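Long-range contact in Ser-thr phosphatase MSPP (Mycobacterium smegmatis, PDB 2JFR), which probably removes phosphate from phosphoserine and phosphothreonine residues as a metal-dependent PPM (PP2C-type) protein phosphatase: residues 4-10 / 228-234. Residues are numbered along the deposited sequence; the frame is centred on the assembly and turned at random. Where two conformers were deposited one is given.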
loop_
_atom_site.group_PDB
_atom_site.type_symbol
_atom_site.label_atom_id
_atom_site.label_comp_id
_atom_site.label_asym_id
_atom_site.label_seq_id
_atom_site.Cartn_x
_atom_site.Cartn_y
_atom_site.Cartn_z
ATOM N N SER A 4 9.374 -9.584 16.648
ATOM C CA SER A 4 8.805 -8.312 16.216
ATOM C C SER A 4 7.623 -8.511 15.296
ATOM O O SER A 4 6.668 -7.732 15.395
ATOM C CB SER A 4 9.876 -7.478 15.559
ATOM O OG SER A 4 10.826 -7.082 16.523
ATOM N N VAL A 5 7.671 -9.454 14.418
ATOM C CA VAL A 5 6.549 -9.816 13.551
ATOM C C VAL A 5 6.082 -11.192 14.031
ATOM O O VAL A 5 6.808 -12.164 13.954
ATOM C CB VAL A 5 6.870 -9.818 12.068
ATOM C CG1 VAL A 5 5.710 -10.288 11.268
ATOM C CG2 VAL A 5 7.361 -8.414 11.635
ATOM N N LEU A 6 4.835 -11.257 14.447
ATOM C CA LEU A 6 4.211 -12.523 14.856
ATOM C C LEU A 6 3.714 -13.269 13.680
ATOM O O LEU A 6 3.919 -14.466 13.536
ATOM C CB LEU A 6 3.135 -12.264 15.852
ATOM C CG LEU A 6 3.519 -11.539 17.116
ATOM C CD1 LEU A 6 2.341 -11.396 18.044
ATOM C CD2 LEU A 6 4.655 -12.301 17.818
ATOM N N SER A 7 2.969 -12.595 12.773
ATOM C CA SER A 7 2.547 -13.236 11.558
ATOM C C SER A 7 2.021 -12.134 10.626
ATOM O O SER A 7 1.927 -10.967 10.972
ATOM C CB SER A 7 1.503 -14.294 11.786
ATOM O OG SER A 7 0.247 -13.691 11.996
ATOM N N ALA A 8 1.805 -12.562 9.421
ATOM C CA ALA A 8 1.352 -11.672 8.367
ATOM C C ALA A 8 0.476 -12.443 7.425
ATOM O O ALA A 8 0.538 -13.681 7.344
ATOM C CB ALA A 8 2.501 -11.054 7.619
ATOM N N ALA A 9 -0.377 -11.760 6.703
ATOM C CA ALA A 9 -1.270 -12.368 5.736
ATOM C C ALA A 9 -1.522 -11.376 4.608
ATOM O O ALA A 9 -1.450 -10.177 4.818
ATOM C CB ALA A 9 -2.600 -12.788 6.362
ATOM N N THR A 10 -1.900 -11.923 3.460
ATOM C CA THR A 10 -2.246 -11.068 2.324
ATOM C C THR A 10 -3.498 -11.609 1.650
ATOM O O THR A 10 -3.777 -12.817 1.682
ATOM C CB THR A 10 -1.156 -10.982 1.286
ATOM O OG1 THR A 10 -1.028 -12.176 0.513
ATOM C CG2 THR A 10 0.222 -10.701 1.910
ATOM N N VAL A 228 -4.794 -6.281 0.323
ATOM C CA VAL A 228 -4.492 -5.993 1.712
ATOM C C VAL A 228 -3.349 -6.880 2.194
ATOM O O VAL A 228 -3.252 -8.065 1.859
ATOM C CB VAL A 228 -5.739 -6.147 2.588
ATOM C CG1 VAL A 228 -6.761 -5.087 2.281
ATOM C CG2 VAL A 228 -6.357 -7.543 2.489
ATOM N N VAL A 229 -2.507 -6.279 3.034
ATOM C CA VAL A 229 -1.425 -6.971 3.721
ATOM C C VAL A 229 -1.551 -6.586 5.190
ATOM O O VAL A 229 -1.544 -5.400 5.536
ATOM C CB VAL A 229 -0.070 -6.558 3.183
ATOM C CG1 VAL A 229 1.053 -7.247 3.967
ATOM C CG2 VAL A 229 0.042 -6.861 1.699
ATOM N N VAL A 230 -1.679 -7.606 6.062
ATOM C CA VAL A 230 -1.814 -7.420 7.497
ATOM C C VAL A 230 -0.593 -7.955 8.162
ATOM O O VAL A 230 -0.155 -9.083 7.862
ATOM C CB VAL A 230 -3.114 -8.104 7.990
ATOM C CG1 VAL A 230 -3.147 -8.261 9.496
ATOM C CG2 VAL A 230 -4.309 -7.325 7.559
ATOM N N ILE A 231 -0.045 -7.206 9.114
ATOM C CA ILE A 231 1.158 -7.593 9.866
ATOM C C ILE A 231 0.842 -7.424 11.346
ATOM O O ILE A 231 0.489 -6.321 11.786
ATOM C CB ILE A 231 2.355 -6.702 9.491
ATOM C CG1 ILE A 231 2.587 -6.594 7.970
ATOM C CG2 ILE A 231 3.593 -7.210 10.180
ATOM C CD1 ILE A 231 3.084 -5.280 7.546
ATOM N N ASP A 232 0.972 -8.502 12.124
ATOM C CA ASP A 232 0.775 -8.492 13.562
ATOM C C ASP A 232 2.124 -8.360 14.256
ATOM O O ASP A 232 2.994 -9.185 14.003
ATOM C CB ASP A 232 0.044 -9.747 14.028
ATOM C CG ASP A 232 -1.451 -9.600 13.879
ATOM O OD1 ASP A 232 -1.999 -8.494 13.974
ATOM O OD2 ASP A 232 -2.064 -10.671 13.677
ATOM N N LEU A 233 2.266 -7.373 15.130
ATOM C CA LEU A 233 3.533 -7.065 15.757
ATOM C C LEU A 233 3.582 -7.626 17.200
ATOM O O LEU A 233 2.565 -7.635 17.912
ATOM C CB LEU A 233 3.763 -5.567 15.807
ATOM C CG LEU A 233 3.768 -4.881 14.452
ATOM C CD1 LEU A 233 3.915 -3.380 14.593
ATOM C CD2 LEU A 233 4.807 -5.484 13.519
ATOM N N GLY A 234 4.771 -8.042 17.602
ATOM C CA GLY A 234 5.068 -8.504 18.948
ATOM C C GLY A 234 6.248 -7.703 19.585
ATOM O O GLY A 234 6.621 -8.144 20.715
ATOM O OXT GLY A 234 6.867 -6.834 18.946
HETATM O O HOH W 1 9.475 -6.135 19.263
HETATM O O HOH W 2 7.064 -5.056 17.242
HETATM O O HOH W 3 -1.302 -12.814 14.666
#
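Ser4 O, near the start of the chain, is met by several groups at the C-terminal end. Gly234 N is the protein donor, bonding to it over 2.9 Å from well above the carbonyl plane; Leu233 CA adds a weaker CA-H...O contact at 3.2 Å, and a water probably a long, weak bond. Another water links Gly234 OXT of the terminal carboxylate to Ser4 OG, which also bonds Glu99. Beyond this, residues 5-10 and 228-233 run antiparallel. A beta bulge comes next: Leu6 N and Ser7 O both turn to Asp232, Leu6 N reaching Asp232 O at 2.8 Å and Ser7 O accepting Asp232 N in a nearly straight bond (172° at the hydrogen). Ser7 N, buried by the contact, has no hydrogen-bond partner in the model. The extra residue shifts the register by one and turns Leu6 toward the other strand, its CG 3.7 Å from Gly234 N. Ala9 and Val230 then exchange two backbone bonds. On the face carrying Val5 and Ile231, CG1 of Val5, anti to the backbone N (chi1 176°), meets Ile231 CG2 at 3.9 Å, and both side chains pack on Tyr32 of the facing sheet. Asp232 OD1 forms a salt bridge with Arg180. Backbone bonds, with apolar packing on the inner face, thus fasten both chain ends together at the edge of one sheet of the PP2C beta-sandwich.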